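Long-range contact in alginate lyase (Paenibacillus sp. FPU-7, PDB 6KFN), which probably depolymerises the polysaccharide alginate by beta-elimination at mannuronate linkages, using a right-handed parallel beta-helix scaffold: residues Y230-Q242 and N259-N272. Numbering follows the deposited sequence.
Sequences YRNGNSNIVDAFQ and NTVYLDQAAPYVVN. With NA (sodium ion), chain C.
Two successive coils of the right-handed beta-helix meet here, each carrying a loop from one parallel sheet round a corner to the next. On the outer wall Tyr230 and Tyr262 point the same way, their rings near parallel (12°) but slid apart, with Tyr230 CE1 3.5 Å from Tyr262 CD2. Beyond them Arg231 N bonds to Tyr262 O, and the arginine runs out extended, CG anti to the backbone N (chi1 179°). Its NH1 forms a salt bridge with Asp264 OD2 at 2.9 Å, met on the anti side and somewhat out of the carboxylate plane. Gly233 N, in the type I' turn Arg231-Asn234, reaches that same oxygen from the same face, at 2.8 Å, from above the plane. Arg231 NE reaches back almost straight (176°) to Ile237 O, which, with the salt bridge, fixes the rotation of the guanidinium, while Pro268 CG and Gln265 CG lie over one of its faces. Past the loops, Asp239 OD1 takes Tyr269 N on its anti lone pair, and Ala240 N bonds to Tyr269 O. Asp239 OD2 accepts from two side-chain amide nitrogens: Asn272 ND2 from above its plane at 3.0 Å, and Gln242 NE2 on the anti lone pair at 2.9 Å. The latter bond helps to orient Gln242, whose OE1 binds the sodium ion at 2.4 Å beside Asp212, the Tyr210 carbonyl and three waters. Inward, Phe241 sets its ring edge against Asn259 CB and Val271 CG2, and its CZ lies 4.0 Å from Val261 CG1. Asn272 N then bonds to Phe241 O in parallel register. Like residues aligned from coil to coil, a tyrosine pair outside and aliphatic and aromatic groups within, are a hallmark of the pectate lyase-like parallel beta-helix.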
ATOM      1  N   TYR A 230      15.143  -3.264   6.076  1.00  4.26           N
ATOM      2  CA  TYR A 230      16.129  -4.339   6.113  1.00  4.50           C
ATOM      3  C   TYR A 230      16.390  -4.821   4.695  1.00  4.38           C
ATOM      4  O   TYR A 230      15.524  -5.449   4.067  1.00  5.03           O
ATOM      5  CB  TYR A 230      15.600  -5.521   6.952  1.00  5.61           C
ATOM      6  CG  TYR A 230      15.347  -5.190   8.385  1.00  5.44           C
ATOM      7  CD1 TYR A 230      16.389  -5.081   9.285  1.00  6.14           C
ATOM      8  CD2 TYR A 230      14.068  -5.010   8.881  1.00  6.63           C
ATOM      9  CE1 TYR A 230      16.179  -4.807  10.618  1.00  7.06           C
ATOM     10  CE2 TYR A 230      13.828  -4.761  10.218  1.00  6.99           C
ATOM     11  CZ  TYR A 230      14.899  -4.670  11.100  1.00  6.81           C
ATOM     12  OH  TYR A 230      14.723  -4.404  12.435  1.00  8.54           O
ATOM     13  N   ARG A 231      17.583  -4.575   4.180  1.00  4.41           N
ATOM     14  CA  ARG A 231      17.949  -5.095   2.856  1.00  4.48           C
ATOM     15  C   ARG A 231      18.151  -6.618   2.875  1.00  4.38           C
ATOM     16  O   ARG A 231      17.927  -7.285   1.875  1.00  4.53           O
ATOM     17  CB  ARG A 231      19.179  -4.355   2.358  1.00  4.71           C
ATOM     18  CG  ARG A 231      19.692  -4.803   0.995  1.00  5.09           C
ATOM     19  CD  ARG A 231      20.746  -3.812   0.511  1.00  5.44           C
ATOM     20  NE  ARG A 231      21.441  -4.192  -0.714  1.00  6.20           N
ATOM     21  CZ  ARG A 231      22.476  -5.022  -0.783  1.00  6.60           C
ATOM     22  NH1 ARG A 231      22.911  -5.645   0.286  1.00  7.08           N
ATOM     23  NH2 ARG A 231      23.099  -5.212  -1.947  1.00  9.97           N
ATOM     24  N   ASN A 232      18.608  -7.142   4.029  1.00  4.89           N
ATOM     25  CA  ASN A 232      18.769  -8.581   4.212  1.00  4.79           C
ATOM     26  C   ASN A 232      19.680  -9.209   3.151  1.00  5.03           C
ATOM     27  O   ASN A 232      19.489 -10.362   2.751  1.00  5.52           O
ATOM     28  CB  ASN A 232      17.443  -9.309   4.312  1.00  5.17           C
ATOM     29  CG  ASN A 232      16.714  -9.014   5.590  1.00  5.59           C
ATOM     30  OD1 ASN A 232      17.282  -8.644   6.615  1.00  6.42           O
ATOM     31  ND2 ASN A 232      15.391  -9.180   5.532  1.00  7.13           N
ATOM     32  N   GLY A 233      20.685  -8.453   2.713  1.00  5.07           N
ATOM     33  CA  GLY A 233      21.625  -8.994   1.750  1.00  5.04           C
ATOM     34  C   GLY A 233      21.102  -9.125   0.334  1.00  4.87           C
ATOM     35  O   GLY A 233      21.784  -9.721  -0.509  1.00  6.51           O
ATOM     36  N   ASN A 234      19.925  -8.591   0.038  1.00  4.46           N
ATOM     37  CA  ASN A 234      19.311  -8.743  -1.271  1.00  4.37           C
ATOM     38  C   ASN A 234      19.956  -7.770  -2.260  1.00  4.19           C
ATOM     39  O   ASN A 234      19.692  -6.572  -2.244  1.00  4.75           O
ATOM     40  CB  ASN A 234      17.817  -8.506  -1.157  1.00  4.70           C
ATOM     41  CG  ASN A 234      17.098  -8.676  -2.480  1.00  4.12           C
ATOM     42  OD1 ASN A 234      17.694  -8.991  -3.510  1.00  4.39           O
ATOM     43  ND2 ASN A 234      15.795  -8.465  -2.462  1.00  4.99           N
ATOM     44  N   SER A 235      20.791  -8.323  -3.151  1.00  4.48           N
ATOM     45  CA  SER A 235      21.529  -7.527  -4.111  1.00  4.79           C
ATOM     46  C   SER A 235      20.641  -6.836  -5.143  1.00  4.95           C
ATOM     47  O   SER A 235      21.125  -5.939  -5.850  1.00  5.48           O
ATOM     48  CB  SER A 235      22.584  -8.387  -4.826  1.00  5.64           C
ATOM     49  OG  SER A 235      23.545  -8.815  -3.892  1.00  7.79           O
ATOM     50  N   ASN A 236      19.382  -7.250  -5.258  1.00  4.44           N
ATOM     51  CA  ASN A 236      18.460  -6.522  -6.139  1.00  4.52           C
ATOM     52  C   ASN A 236      18.095  -5.139  -5.588  1.00  4.23           C
ATOM     53  O   ASN A 236      17.543  -4.330  -6.326  1.00  5.08           O
ATOM     54  CB  ASN A 236      17.214  -7.338  -6.425  1.00  4.60           C
ATOM     55  CG  ASN A 236      17.568  -8.608  -7.158  1.00  4.63           C
ATOM     56  OD1 ASN A 236      18.179  -8.543  -8.214  1.00  5.59           O
ATOM     57  ND2 ASN A 236      17.232  -9.751  -6.598  1.00  5.91           N
ATOM     58  N   ILE A 237      18.326  -4.901  -4.297  1.00  4.43           N
ATOM     59  CA  ILE A 237      18.042  -3.601  -3.680  1.00  4.49           C
ATOM     60  C   ILE A 237      19.308  -2.768  -3.802  1.00  4.31           C
ATOM     61  O   ILE A 237      20.346  -3.095  -3.212  1.00  5.19           O
ATOM     62  CB  ILE A 237      17.613  -3.778  -2.222  1.00  4.17           C
ATOM     63  CG1 ILE A 237      16.307  -4.558  -2.156  1.00  4.61           C
ATOM     64  CG2 ILE A 237      17.505  -2.407  -1.531  1.00  5.01           C
ATOM     65  CD1 ILE A 237      15.897  -4.956  -0.739  1.00  4.98           C
ATOM     66  N   VAL A 238      19.227  -1.707  -4.596  1.00  4.71           N
ATOM     67  CA  VAL A 238      20.343  -0.828  -4.903  0.55  6.88           C
ATOM     68  C   VAL A 238      20.401   0.395  -3.991  1.00  4.76           C
ATOM     69  O   VAL A 238      21.486   0.913  -3.737  1.00  6.71           O
ATOM     70  CB  VAL A 238      20.276  -0.427  -6.394  0.55  8.93           C
ATOM     71  CG1 VAL A 238      21.254   0.692  -6.709  0.55 28.00           C
ATOM     72  CG2 VAL A 238      20.502  -1.670  -7.245  0.55  7.89           C
ATOM     73  N   ASP A 239      19.257   0.884  -3.522  1.00  5.01           N
ATOM     74  CA  ASP A 239      19.128   2.035  -2.645  1.00  4.68           C
ATOM     75  C   ASP A 239      17.996   1.730  -1.678  1.00  4.26           C
ATOM     76  O   ASP A 239      17.076   0.997  -2.016  1.00  4.85           O
ATOM     77  CB  ASP A 239      18.781   3.317  -3.405  1.00  5.34           C
ATOM     78  CG  ASP A 239      19.814   3.758  -4.409  1.00  5.29           C
ATOM     79  OD1 ASP A 239      20.990   3.922  -4.018  1.00  6.62           O
ATOM     80  OD2 ASP A 239      19.422   3.960  -5.593  1.00  6.14           O
ATOM     81  N   ALA A 240      18.018   2.350  -0.487  1.00  4.48           N
ATOM     82  CA  ALA A 240      16.852   2.242   0.398  1.00  4.23           C
ATOM     83  C   ALA A 240      15.641   2.960  -0.213  1.00  3.94           C
ATOM     84  O   ALA A 240      14.559   2.381  -0.372  1.00  3.97           O
ATOM     85  CB  ALA A 240      17.148   2.812   1.779  1.00  4.52           C
ATOM     86  N   PHE A 241      15.826   4.254  -0.519  1.00  3.94           N
ATOM     87  CA  PHE A 241      14.752   5.111  -0.992  1.00  3.75           C
ATOM     88  C   PHE A 241      15.256   5.877  -2.217  1.00  3.90           C
ATOM     89  O   PHE A 241      16.409   6.319  -2.244  1.00  4.49           O
ATOM     90  CB  PHE A 241      14.320   6.128   0.088  1.00  4.18           C
ATOM     91  CG  PHE A 241      14.050   5.512   1.449  1.00  4.30           C
ATOM     92  CD1 PHE A 241      13.137   4.477   1.607  1.00  4.99           C
ATOM     93  CD2 PHE A 241      14.709   5.979   2.570  1.00  5.27           C
ATOM     94  CE1 PHE A 241      12.877   3.938   2.851  1.00  5.47           C
ATOM     95  CE2 PHE A 241      14.454   5.448   3.831  1.00  5.80           C
ATOM     96  CZ  PHE A 241      13.549   4.423   3.969  1.00  5.72           C
ATOM     97  N   GLN A 242      14.378   6.033  -3.200  1.00  3.85           N
ATOM     98  CA  GLN A 242      14.664   6.822  -4.385  1.00  3.97           C
ATOM     99  C   GLN A 242      13.599   7.878  -4.578  1.00  3.61           C
ATOM    100  O   GLN A 242      12.463   7.728  -4.113  1.00  4.07           O
ATOM    101  CB  GLN A 242      14.727   5.935  -5.636  1.00  4.25           C
ATOM    102  CG  GLN A 242      15.836   4.899  -5.557  1.00  4.79           C
ATOM    103  CD  GLN A 242      15.810   3.884  -6.662  1.00  5.21           C
ATOM    104  OE1 GLN A 242      14.827   3.741  -7.397  1.00  5.68           O
ATOM    105  NE2 GLN A 242      16.876   3.121  -6.773  1.00  8.67           N
ATOM    106  N   ASN A 259      14.462   7.674   9.801  1.00  4.94           N
ATOM    107  CA  ASN A 259      14.419   6.303   9.305  1.00  5.27           C
ATOM    108  C   ASN A 259      15.730   5.598   9.670  1.00  5.34           C
ATOM    109  O   ASN A 259      16.762   6.246   9.771  1.00  8.03           O
ATOM    110  CB  ASN A 259      14.245   6.283   7.779  1.00  4.85           C
ATOM    111  CG  ASN A 259      12.969   6.976   7.356  1.00  4.55           C
ATOM    112  OD1 ASN A 259      11.879   6.444   7.517  1.00  4.99           O
ATOM    113  ND2 ASN A 259      13.098   8.186   6.820  1.00  4.91           N
ATOM    114  N   THR A 260      15.679   4.284   9.815  1.00  5.04           N
ATOM    115  CA  THR A 260      16.844   3.465  10.053  1.00  5.12           C
ATOM    116  C   THR A 260      16.887   2.385   8.995  1.00  4.70           C
ATOM    117  O   THR A 260      15.890   1.670   8.807  1.00  5.40           O
ATOM    118  CB  THR A 260      16.805   2.845  11.446  1.00  6.50           C
ATOM    119  OG1 THR A 260      16.775   3.887  12.413  1.00  9.30           O
ATOM    120  CG2 THR A 260      18.049   1.987  11.675  1.00  9.12           C
ATOM    121  N   VAL A 261      18.004   2.279   8.299  1.00  4.82           N
ATOM    122  CA  VAL A 261      18.144   1.305   7.242  1.00  4.89           C
ATOM    123  C   VAL A 261      19.405   0.492   7.415  1.00  4.89           C
ATOM    124  O   VAL A 261      20.488   1.011   7.691  1.00  5.59           O
ATOM    125  CB  VAL A 261      18.038   1.965   5.847  1.00  5.15           C
ATOM    126  CG1 VAL A 261      16.634   2.546   5.627  1.00  5.68           C
ATOM    127  CG2 VAL A 261      19.095   3.043   5.619  1.00  6.04           C
ATOM    128  N   TYR A 262      19.248  -0.816   7.187  1.00  4.81           N
ATOM    129  CA  TYR A 262      20.295  -1.817   7.314  1.00  4.87           C
ATOM    130  C   TYR A 262      20.590  -2.304   5.908  1.00  5.05           C
ATOM    131  O   TYR A 262      19.838  -3.116   5.341  1.00  5.53           O
ATOM    132  CB  TYR A 262      19.837  -2.954   8.247  1.00  6.00           C
ATOM    133  CG  TYR A 262      19.540  -2.507   9.639  1.00  5.53           C
ATOM    134  CD1 TYR A 262      20.543  -2.435  10.603  1.00  5.68           C
ATOM    135  CD2 TYR A 262      18.260  -2.103  10.014  1.00  6.26           C
ATOM    136  CE1 TYR A 262      20.297  -1.969  11.870  1.00  6.23           C
ATOM    137  CE2 TYR A 262      17.996  -1.633  11.268  1.00  6.90           C
ATOM    138  CZ  TYR A 262      19.014  -1.572  12.226  1.00  6.28           C
ATOM    139  OH  TYR A 262      18.791  -1.103  13.486  1.00  7.68           O
ATOM    140  N   LEU A 263      21.669  -1.774   5.324  1.00  4.97           N
ATOM    141  CA  LEU A 263      21.970  -1.900   3.909  1.00  5.10           C
ATOM    142  C   LEU A 263      23.167  -2.790   3.584  1.00  5.46           C
ATOM    143  O   LEU A 263      23.551  -2.869   2.422  1.00  5.85           O
ATOM    144  CB  LEU A 263      22.137  -0.521   3.278  1.00  5.51           C
ATOM    145  CG  LEU A 263      20.886   0.370   3.384  1.00  5.32           C
ATOM    146  CD1 LEU A 263      21.167   1.752   2.792  1.00  5.74           C
ATOM    147  CD2 LEU A 263      19.657  -0.251   2.788  1.00  7.55           C
ATOM    148  N   ASP A 264      23.732  -3.471   4.603  1.00  5.58           N
ATOM    149  CA  ASP A 264      24.712  -4.543   4.470  1.00  6.44           C
ATOM    150  C   ASP A 264      26.123  -4.087   4.105  1.00  7.00           C
ATOM    151  O   ASP A 264      27.094  -4.548   4.725  1.00  8.80           O
ATOM    152  CB  ASP A 264      24.276  -5.632   3.490  1.00  6.67           C
ATOM    153  CG  ASP A 264      22.895  -6.144   3.824  1.00  6.98           C
ATOM    154  OD1 ASP A 264      22.722  -6.685   4.946  1.00 10.69           O
ATOM    155  OD2 ASP A 264      21.982  -5.989   3.008  1.00  6.23           O
ATOM    156  N   GLN A 265      26.246  -3.267   3.087  1.00  7.48           N
ATOM    157  CA  GLN A 265      27.497  -2.834   2.510  0.55 10.15           C
ATOM    158  C   GLN A 265      27.412  -1.319   2.340  1.00  7.41           C
ATOM    159  O   GLN A 265      26.369  -0.700   2.571  1.00  7.19           O
ATOM    160  CB  GLN A 265      27.743  -3.571   1.169  0.55 22.53           C
ATOM    161  CG  GLN A 265      26.647  -3.254   0.161  0.55 27.33           C
ATOM    162  CD  GLN A 265      26.747  -3.898  -1.210  0.55 30.29           C
ATOM    163  OE1 GLN A 265      26.279  -3.316  -2.202  0.55 21.14           O
ATOM    164  NE2 GLN A 265      27.288  -5.108  -1.275  0.55 51.82           N
ATOM    165  N   ALA A 266      28.516  -0.711   1.919  1.00  8.71           N
ATOM    166  CA  ALA A 266      28.598   0.751   1.847  1.00  8.88           C
ATOM    167  C   ALA A 266      27.951   1.356   0.597  1.00  8.00           C
ATOM    168  O   ALA A 266      27.658   2.551   0.601  1.00  9.53           O
ATOM    169  CB  ALA A 266      30.066   1.201   1.919  1.00 11.03           C
ATOM    170  N   ALA A 267      27.701   0.601  -0.445  1.00  8.45           N
ATOM    171  CA  ALA A 267      27.306   1.211  -1.703  1.00  8.75           C
ATOM    172  C   ALA A 267      25.877   1.746  -1.772  1.00  7.86           C
ATOM    173  O   ALA A 267      25.699   2.836  -2.329  1.00  8.27           O
ATOM    174  CB  ALA A 267      27.559   0.269  -2.884  1.00 10.90           C
ATOM    175  N   PRO A 268      24.841   1.067  -1.270  1.00  6.84           N
ATOM    176  CA  PRO A 268      23.482   1.618  -1.444  1.00  6.38           C
ATOM    177  C   PRO A 268      23.336   2.994  -0.794  1.00  6.08           C
ATOM    178  O   PRO A 268      23.871   3.250   0.279  1.00  6.97           O
ATOM    179  CB  PRO A 268      22.617   0.572  -0.734  1.00  6.69           C
ATOM    180  CG  PRO A 268      23.381  -0.718  -0.929  1.00  7.06           C
ATOM    181  CD  PRO A 268      24.819  -0.322  -0.744  1.00  7.34           C
ATOM    182  N   TYR A 269      22.567   3.877  -1.424  1.00  6.18           N
ATOM    183  CA  TYR A 269      22.248   5.154  -0.802  1.00  5.74           C
ATOM    184  C   TYR A 269      21.029   5.012   0.102  1.00  5.66           C
ATOM    185  O   TYR A 269      20.141   4.180  -0.128  1.00  6.55           O
ATOM    186  CB  TYR A 269      22.012   6.249  -1.859  1.00  6.96           C
ATOM    187  CG  TYR A 269      23.313   6.795  -2.379  1.00  8.35           C
ATOM    188  CD1 TYR A 269      24.055   6.130  -3.374  1.00 14.63           C
ATOM    189  CD2 TYR A 269      23.859   7.925  -1.845  1.00  8.00           C
ATOM    190  CE1 TYR A 269      25.277   6.623  -3.784  1.00 21.04           C
ATOM    191  CE2 TYR A 269      25.075   8.412  -2.230  1.00 14.49           C
ATOM    192  CZ  TYR A 269      25.775   7.723  -3.189  1.00 20.27           C
ATOM    193  OH  TYR A 269      27.021   8.167  -3.621  1.00 42.11           O
ATOM    194  N   VAL A 270      20.971   5.871   1.127  1.00  5.20           N
ATOM    195  CA  VAL A 270      19.759   6.024   1.904  1.00  5.14           C
ATOM    196  C   VAL A 270      18.674   6.715   1.099  1.00  4.66           C
ATOM    197  O   VAL A 270      17.549   6.220   0.982  1.00  4.77           O
ATOM    198  CB  VAL A 270      20.066   6.736   3.234  1.00  5.73           C
ATOM    199  CG1 VAL A 270      18.786   6.913   4.042  1.00  6.56           C
ATOM    200  CG2 VAL A 270      21.095   5.961   4.038  1.00  6.61           C
ATOM    201  N   VAL A 271      19.016   7.896   0.542  1.00  4.51           N
ATOM    202  CA  VAL A 271      18.129   8.594  -0.389  1.00  4.62           C
ATOM    203  C   VAL A 271      18.904   8.900  -1.652  1.00  4.64           C
ATOM    204  O   VAL A 271      19.901   9.637  -1.603  1.00  5.35           O
ATOM    205  CB  VAL A 271      17.527   9.894   0.174  1.00  5.48           C
ATOM    206  CG1 VAL A 271      16.613  10.550  -0.874  1.00  6.59           C
ATOM    207  CG2 VAL A 271      16.781   9.640   1.473  1.00  6.23           C
ATOM    208  N   ASN A 272      18.440   8.351  -2.772  1.00  4.56           N
ATOM    209  CA  ASN A 272      18.995   8.635  -4.100  1.00  4.56           C
ATOM    210  C   ASN A 272      17.930   9.427  -4.863  1.00  4.42           C
ATOM    211  O   ASN A 272      16.966   8.843  -5.378  1.00  4.60           O
ATOM    212  CB  ASN A 272      19.365   7.342  -4.802  1.00  4.99           C
ATOM    213  CG  ASN A 272      20.042   7.587  -6.106  1.00  6.18           C
ATOM    214  OD1 ASN A 272      20.385   8.734  -6.459  1.00  7.45           O
ATOM    215  ND2 ASN A 272      20.296   6.508  -6.836  1.00  8.75           N
TER
HETATM  216 NA    NA C 402      14.131   2.034  -8.901  1.00  5.42          NA
HETATM  217  O   HOH W   1      19.826  -5.837   6.226  1.00 19.20           O
HETATM  218  O   HOH W   2      12.764   1.274  -7.124  1.00  5.25           O
HETATM  219  O   HOH W   3      12.320   3.165  -9.933  1.00  9.18           O
HETATM  220  O   HOH W   4      15.517   2.772 -10.664  1.00 15.04           O